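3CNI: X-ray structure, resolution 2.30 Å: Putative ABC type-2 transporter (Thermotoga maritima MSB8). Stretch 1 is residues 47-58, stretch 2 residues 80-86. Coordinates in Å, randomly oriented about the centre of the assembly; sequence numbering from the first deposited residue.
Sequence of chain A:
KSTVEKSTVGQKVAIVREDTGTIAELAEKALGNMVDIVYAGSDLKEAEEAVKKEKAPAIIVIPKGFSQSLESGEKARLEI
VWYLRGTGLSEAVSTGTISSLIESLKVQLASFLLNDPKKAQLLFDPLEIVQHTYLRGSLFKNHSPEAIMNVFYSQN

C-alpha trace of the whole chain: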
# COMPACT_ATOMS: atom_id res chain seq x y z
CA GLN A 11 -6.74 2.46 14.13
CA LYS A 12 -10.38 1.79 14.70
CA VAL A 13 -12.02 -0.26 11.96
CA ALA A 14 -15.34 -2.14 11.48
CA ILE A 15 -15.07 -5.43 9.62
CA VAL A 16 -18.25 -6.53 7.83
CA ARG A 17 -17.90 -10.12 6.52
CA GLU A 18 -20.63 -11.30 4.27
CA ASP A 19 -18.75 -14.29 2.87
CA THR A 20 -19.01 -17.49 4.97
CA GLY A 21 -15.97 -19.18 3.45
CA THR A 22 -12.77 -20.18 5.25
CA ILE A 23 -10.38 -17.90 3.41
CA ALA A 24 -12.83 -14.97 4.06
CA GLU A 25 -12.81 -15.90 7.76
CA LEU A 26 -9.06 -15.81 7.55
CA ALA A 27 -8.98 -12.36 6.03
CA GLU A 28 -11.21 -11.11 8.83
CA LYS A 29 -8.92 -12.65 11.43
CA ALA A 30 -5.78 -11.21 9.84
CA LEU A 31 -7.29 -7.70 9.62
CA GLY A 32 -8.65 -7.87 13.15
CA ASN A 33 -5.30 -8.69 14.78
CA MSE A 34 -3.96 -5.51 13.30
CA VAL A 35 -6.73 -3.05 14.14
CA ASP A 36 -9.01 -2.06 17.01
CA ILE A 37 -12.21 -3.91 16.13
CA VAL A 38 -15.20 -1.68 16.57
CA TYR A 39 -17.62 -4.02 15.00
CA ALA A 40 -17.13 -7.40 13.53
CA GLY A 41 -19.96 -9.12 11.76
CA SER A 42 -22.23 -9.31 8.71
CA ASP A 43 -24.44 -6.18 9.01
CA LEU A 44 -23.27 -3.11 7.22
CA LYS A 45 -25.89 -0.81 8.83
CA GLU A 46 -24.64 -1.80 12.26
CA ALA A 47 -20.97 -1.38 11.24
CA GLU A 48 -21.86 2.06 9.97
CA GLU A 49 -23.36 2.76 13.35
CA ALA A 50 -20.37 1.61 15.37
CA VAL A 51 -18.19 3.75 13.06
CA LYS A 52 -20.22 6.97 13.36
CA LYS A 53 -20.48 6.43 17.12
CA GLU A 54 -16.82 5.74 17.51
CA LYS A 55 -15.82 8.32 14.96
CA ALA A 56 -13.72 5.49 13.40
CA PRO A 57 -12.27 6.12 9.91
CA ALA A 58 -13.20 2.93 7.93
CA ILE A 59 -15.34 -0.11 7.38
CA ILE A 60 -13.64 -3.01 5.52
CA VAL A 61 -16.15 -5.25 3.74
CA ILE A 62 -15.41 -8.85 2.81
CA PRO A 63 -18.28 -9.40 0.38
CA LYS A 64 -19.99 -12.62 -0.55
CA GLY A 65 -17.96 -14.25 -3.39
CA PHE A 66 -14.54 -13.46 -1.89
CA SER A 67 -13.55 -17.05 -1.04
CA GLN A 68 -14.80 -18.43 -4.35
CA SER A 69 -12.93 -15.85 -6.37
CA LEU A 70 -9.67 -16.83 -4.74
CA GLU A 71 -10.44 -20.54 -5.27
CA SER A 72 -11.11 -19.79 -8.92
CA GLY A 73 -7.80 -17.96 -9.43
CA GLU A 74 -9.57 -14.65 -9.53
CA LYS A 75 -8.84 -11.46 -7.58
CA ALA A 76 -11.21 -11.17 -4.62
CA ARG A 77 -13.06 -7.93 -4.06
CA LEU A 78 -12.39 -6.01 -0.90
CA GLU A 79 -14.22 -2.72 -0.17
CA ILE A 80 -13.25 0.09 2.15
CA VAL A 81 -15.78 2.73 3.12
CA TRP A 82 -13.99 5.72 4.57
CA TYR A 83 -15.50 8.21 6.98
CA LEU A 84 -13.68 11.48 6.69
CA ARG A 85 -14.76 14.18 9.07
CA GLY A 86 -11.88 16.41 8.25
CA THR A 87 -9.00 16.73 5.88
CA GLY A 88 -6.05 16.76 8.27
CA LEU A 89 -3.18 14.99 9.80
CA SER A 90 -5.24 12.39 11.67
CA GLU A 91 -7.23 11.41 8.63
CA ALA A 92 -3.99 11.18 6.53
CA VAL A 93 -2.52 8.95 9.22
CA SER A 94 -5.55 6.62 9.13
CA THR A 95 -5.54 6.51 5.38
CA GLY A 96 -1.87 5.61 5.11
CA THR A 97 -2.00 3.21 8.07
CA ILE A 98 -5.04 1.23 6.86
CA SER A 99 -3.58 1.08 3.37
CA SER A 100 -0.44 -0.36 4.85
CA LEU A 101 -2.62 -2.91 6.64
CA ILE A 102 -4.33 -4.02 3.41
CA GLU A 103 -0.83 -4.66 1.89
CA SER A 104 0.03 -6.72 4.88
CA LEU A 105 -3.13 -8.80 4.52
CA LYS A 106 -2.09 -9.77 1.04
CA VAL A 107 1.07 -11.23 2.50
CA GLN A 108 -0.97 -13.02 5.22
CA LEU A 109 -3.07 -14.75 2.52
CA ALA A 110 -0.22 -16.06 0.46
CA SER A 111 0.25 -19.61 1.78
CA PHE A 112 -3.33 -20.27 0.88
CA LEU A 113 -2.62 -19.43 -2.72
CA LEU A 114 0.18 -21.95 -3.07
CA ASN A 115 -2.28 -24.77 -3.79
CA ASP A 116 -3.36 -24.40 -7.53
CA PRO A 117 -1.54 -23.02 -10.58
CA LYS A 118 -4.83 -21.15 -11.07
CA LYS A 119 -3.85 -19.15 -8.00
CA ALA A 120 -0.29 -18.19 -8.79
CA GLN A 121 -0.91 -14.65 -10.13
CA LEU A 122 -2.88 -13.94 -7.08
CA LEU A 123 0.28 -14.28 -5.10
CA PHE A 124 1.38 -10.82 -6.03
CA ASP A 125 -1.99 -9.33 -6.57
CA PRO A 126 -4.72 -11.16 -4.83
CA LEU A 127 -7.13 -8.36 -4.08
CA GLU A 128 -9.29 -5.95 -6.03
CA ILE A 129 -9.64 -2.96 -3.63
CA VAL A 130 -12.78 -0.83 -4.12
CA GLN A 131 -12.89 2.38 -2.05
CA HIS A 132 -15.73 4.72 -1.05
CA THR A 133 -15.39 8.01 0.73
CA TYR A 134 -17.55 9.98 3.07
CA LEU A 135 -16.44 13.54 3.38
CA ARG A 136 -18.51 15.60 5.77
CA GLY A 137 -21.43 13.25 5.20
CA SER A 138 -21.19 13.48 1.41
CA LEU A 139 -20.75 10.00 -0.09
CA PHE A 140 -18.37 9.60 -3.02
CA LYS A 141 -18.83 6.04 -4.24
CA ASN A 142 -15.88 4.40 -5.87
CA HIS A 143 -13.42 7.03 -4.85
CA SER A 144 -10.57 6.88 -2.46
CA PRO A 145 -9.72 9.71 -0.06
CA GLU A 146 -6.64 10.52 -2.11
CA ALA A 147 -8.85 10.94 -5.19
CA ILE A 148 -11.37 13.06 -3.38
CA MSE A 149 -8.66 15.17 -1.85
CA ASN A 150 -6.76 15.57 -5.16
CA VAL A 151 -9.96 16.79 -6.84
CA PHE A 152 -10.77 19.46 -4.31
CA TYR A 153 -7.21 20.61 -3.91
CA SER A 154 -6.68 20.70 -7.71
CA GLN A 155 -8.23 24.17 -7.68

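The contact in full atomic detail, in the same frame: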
# COMPACT_ATOMS: atom_id res chain seq x y z
N ALA A 47 -22.41 -1.69 11.24
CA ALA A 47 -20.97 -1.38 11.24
C ALA A 47 -20.87 0.13 11.05
O ALA A 47 -20.04 0.79 11.66
CB ALA A 47 -20.17 -2.15 10.15
N GLU A 48 -21.74 0.64 10.19
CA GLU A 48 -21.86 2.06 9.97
C GLU A 48 -22.19 2.80 11.25
O GLU A 48 -21.81 3.95 11.44
CB GLU A 48 -22.93 2.37 8.92
CG GLU A 48 -23.20 3.86 8.89
CD GLU A 48 -23.80 4.37 7.61
OE1 GLU A 48 -25.04 4.54 7.57
OE2 GLU A 48 -23.03 4.65 6.66
N GLU A 49 -22.91 2.13 12.13
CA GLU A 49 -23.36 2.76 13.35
C GLU A 49 -22.28 2.76 14.41
O GLU A 49 -22.07 3.75 15.09
CB GLU A 49 -24.66 2.14 13.83
CG GLU A 49 -25.84 2.53 12.90
N ALA A 50 -21.54 1.67 14.50
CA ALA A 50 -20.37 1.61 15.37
C ALA A 50 -19.29 2.62 14.92
O ALA A 50 -18.59 3.18 15.75
CB ALA A 50 -19.79 0.19 15.48
N VAL A 51 -19.22 2.87 13.62
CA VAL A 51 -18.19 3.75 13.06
C VAL A 51 -18.51 5.23 13.33
O VAL A 51 -17.65 6.00 13.71
CB VAL A 51 -17.98 3.50 11.54
CG1 VAL A 51 -17.59 4.73 10.89
CG2 VAL A 51 -16.92 2.37 11.32
N LYS A 52 -19.76 5.61 13.14
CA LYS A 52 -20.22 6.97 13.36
C LYS A 52 -20.20 7.28 14.86
O LYS A 52 -19.94 8.40 15.28
CB LYS A 52 -21.62 7.18 12.70
CG LYS A 52 -21.62 7.07 11.13
CD LYS A 52 -22.78 7.88 10.39
CE LYS A 52 -22.34 8.10 8.86
NZ LYS A 52 -23.23 8.77 7.76
N LYS A 53 -20.44 6.28 15.66
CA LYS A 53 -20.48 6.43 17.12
C LYS A 53 -19.08 6.65 17.64
O LYS A 53 -18.81 7.43 18.51
CB LYS A 53 -21.01 5.14 17.74
CG LYS A 53 -21.07 5.11 19.25
CD LYS A 53 -22.52 5.12 19.75
N GLU A 54 -18.19 5.90 17.05
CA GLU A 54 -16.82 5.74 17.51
C GLU A 54 -15.94 6.80 16.85
O GLU A 54 -14.76 6.94 17.15
CB GLU A 54 -16.34 4.36 17.06
CG GLU A 54 -15.24 3.78 17.91
CD GLU A 54 -15.78 3.35 19.24
OE1 GLU A 54 -16.75 3.99 19.70
OE2 GLU A 54 -15.28 2.36 19.82
N LYS A 55 -16.55 7.54 15.93
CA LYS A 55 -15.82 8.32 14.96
C LYS A 55 -14.59 7.56 14.41
O LYS A 55 -13.51 8.15 14.22
CB LYS A 55 -15.38 9.68 15.50
CG LYS A 55 -16.56 10.55 16.15
CD LYS A 55 -17.59 10.95 15.10
CE LYS A 55 -18.91 11.45 15.73
N ALA A 56 -14.76 6.28 14.09
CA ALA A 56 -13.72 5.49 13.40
C ALA A 56 -13.65 5.88 11.93
O ALA A 56 -14.62 6.38 11.38
CB ALA A 56 -13.98 4.03 13.53
N PRO A 57 -12.48 5.71 11.30
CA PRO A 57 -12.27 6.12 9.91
C PRO A 57 -12.76 5.14 8.80
O PRO A 57 -12.95 5.59 7.70
CB PRO A 57 -10.72 6.26 9.79
CG PRO A 57 -10.20 5.21 10.83
CD PRO A 57 -11.27 5.16 11.93
N ALA A 58 -12.93 3.85 9.05
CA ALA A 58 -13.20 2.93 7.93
C ALA A 58 -13.98 1.74 8.34
O ALA A 58 -13.84 1.26 9.46
CB ALA A 58 -11.87 2.46 7.32
N ILE A 80 -13.49 -0.81 1.01
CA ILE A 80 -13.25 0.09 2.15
C ILE A 80 -14.17 1.25 1.98
O ILE A 80 -14.18 1.87 0.93
CB ILE A 80 -11.77 0.62 2.25
CG1 ILE A 80 -10.77 -0.54 1.96
CG2 ILE A 80 -11.52 1.26 3.61
CD1 ILE A 80 -9.36 -0.13 1.47
N VAL A 81 -14.98 1.50 3.01
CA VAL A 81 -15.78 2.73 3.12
C VAL A 81 -15.11 3.62 4.15
O VAL A 81 -14.93 3.23 5.31
CB VAL A 81 -17.25 2.46 3.54
CG1 VAL A 81 -18.11 3.70 3.38
CG2 VAL A 81 -17.82 1.28 2.73
N TRP A 82 -14.70 4.79 3.71
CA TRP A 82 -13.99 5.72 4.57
C TRP A 82 -14.89 6.79 5.07
O TRP A 82 -15.73 7.24 4.36
CB TRP A 82 -12.84 6.39 3.82
CG TRP A 82 -11.78 5.48 3.27
CD1 TRP A 82 -11.72 4.96 1.99
CD2 TRP A 82 -10.58 5.09 3.92
NE1 TRP A 82 -10.58 4.25 1.85
CE2 TRP A 82 -9.85 4.31 3.01
CE3 TRP A 82 -10.03 5.34 5.18
CZ2 TRP A 82 -8.60 3.75 3.33
CZ3 TRP A 82 -8.81 4.77 5.49
CH2 TRP A 82 -8.10 4.01 4.56
N TYR A 83 -14.69 7.17 6.32
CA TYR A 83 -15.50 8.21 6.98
C TYR A 83 -14.57 9.34 7.39
O TYR A 83 -13.99 9.36 8.50
CB TYR A 83 -16.25 7.68 8.19
CG TYR A 83 -17.34 6.73 7.80
CD1 TYR A 83 -18.68 7.12 7.84
CD2 TYR A 83 -17.04 5.45 7.32
CE1 TYR A 83 -19.67 6.27 7.44
CE2 TYR A 83 -18.04 4.59 6.93
CZ TYR A 83 -19.35 5.01 6.99
OH TYR A 83 -20.37 4.20 6.60
N LEU A 84 -14.47 10.29 6.46
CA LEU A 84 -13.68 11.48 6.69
C LEU A 84 -14.56 12.58 7.26
O LEU A 84 -15.64 12.89 6.74
CB LEU A 84 -13.00 11.95 5.40
CG LEU A 84 -12.18 10.91 4.66
CD1 LEU A 84 -11.53 11.66 3.44
CD2 LEU A 84 -11.16 10.21 5.57
N ARG A 85 -14.09 13.10 8.38
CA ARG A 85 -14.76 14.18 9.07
C ARG A 85 -13.78 15.30 9.21
O ARG A 85 -13.67 15.91 10.25
CB ARG A 85 -15.18 13.73 10.46
CG ARG A 85 -16.21 12.61 10.48
CD ARG A 85 -16.11 11.75 11.73
NE ARG A 85 -16.92 10.53 11.60
CZ ARG A 85 -16.44 9.31 11.51
NH1 ARG A 85 -15.13 9.10 11.56
NH2 ARG A 85 -17.26 8.27 11.42
N GLY A 86 -13.03 15.53 8.17
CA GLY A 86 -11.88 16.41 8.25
C GLY A 86 -10.83 15.95 7.27
O GLY A 86 -10.77 14.78 6.86

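The firmest polar links between the two stretches are two short hydrogen bonds made by Tyr-83, one through its backbone and one through its side chain. Tyr-83 N donates to Pro-57 O at 2.7 Å with an N-H...acceptor angle of 165°, so the amide points almost straight at the carbonyl and ties the strand to the segment that follows the helix. At the far end of the same residue, Tyr-83 OH donates to Glu-48 OE2, also at 2.7 Å. The CA-to-CB bond of Glu-48 points sideways to the strand, yet its extended chain (chi1 and chi2 both t) brings the carboxylate to the phenol. Tyr-83 therefore spans the contact, from the loop next to its own backbone to the helix beyond its hydroxyl.

Arg-85 supplies the next polar cluster. Its NH1 donates to Ala-56 O at 2.8 Å with an angle of 163°, a well-directed bond. A second bond to the same acceptor, from Arg-85 NH2 to Ala-56 O at 3.2 Å, has an angle of only 134° and is weak. The carbonyl thus lies near the guanidinium plane, within reach of both terminal nitrogens but aligned chiefly with NH1. Proximity alone is not enough here: Lys-55 O lies 3.3 Å from Arg-85 NH1, but the angle is poor and no hydrogen bond results. The helix has ended by this point, for Lys-55 leaves helical geometry with a positive phi (phi/psi 40/44), and Ala-56 N returns to Val-51 O at 2.9 Å. The guanidinium sits against this turn, with Lys-55 CA over one of its faces. Beside it, the aliphatic part of Lys-55 packs against the arginine, CD to Arg-85 NE being 3.6 Å.

Where the chain straightens, Ala-58 and Trp-82 form an antiparallel bridge of the non-hydrogen-bonded kind, their CA atoms 4.4 Å apart. In such a pair the CA hydrogens are turned inward, and two CA-H...O contacts agree with this: Trp-82 CA to Pro-57 O at 3.3 Å, and Ala-58 CA to Val-81 O at 3.2 Å, with angles at the hydrogen of 137° and 141°. Pro-57 O therefore meets both the Tyr-83 amide and the Trp-82 CA.

The packing follows from this framework. Ala-58 and Trp-82 direct their side chains to the same face of the sheet, where Ala-58 CB lies 4.0 Å from Trp-82 CE3 and 3.9 Å from Ile-80 CG2. The Tyr-83 side chain heads toward the helix instead. Val-51 CG1 stands 3.8 Å from the centroid of the Tyr-83 ring, only 16° off the ring normal, which identifies a CH-pi contact over the face. Lys-52 approaches the ring at its edge, CE lying 3.5 Å from Tyr-83 CE1. Tyr-83 has the largest area covered by the opposing stretch, 115 Å², followed by Arg-85 with 90 Å², out of 503 Å² buried in total on both sides.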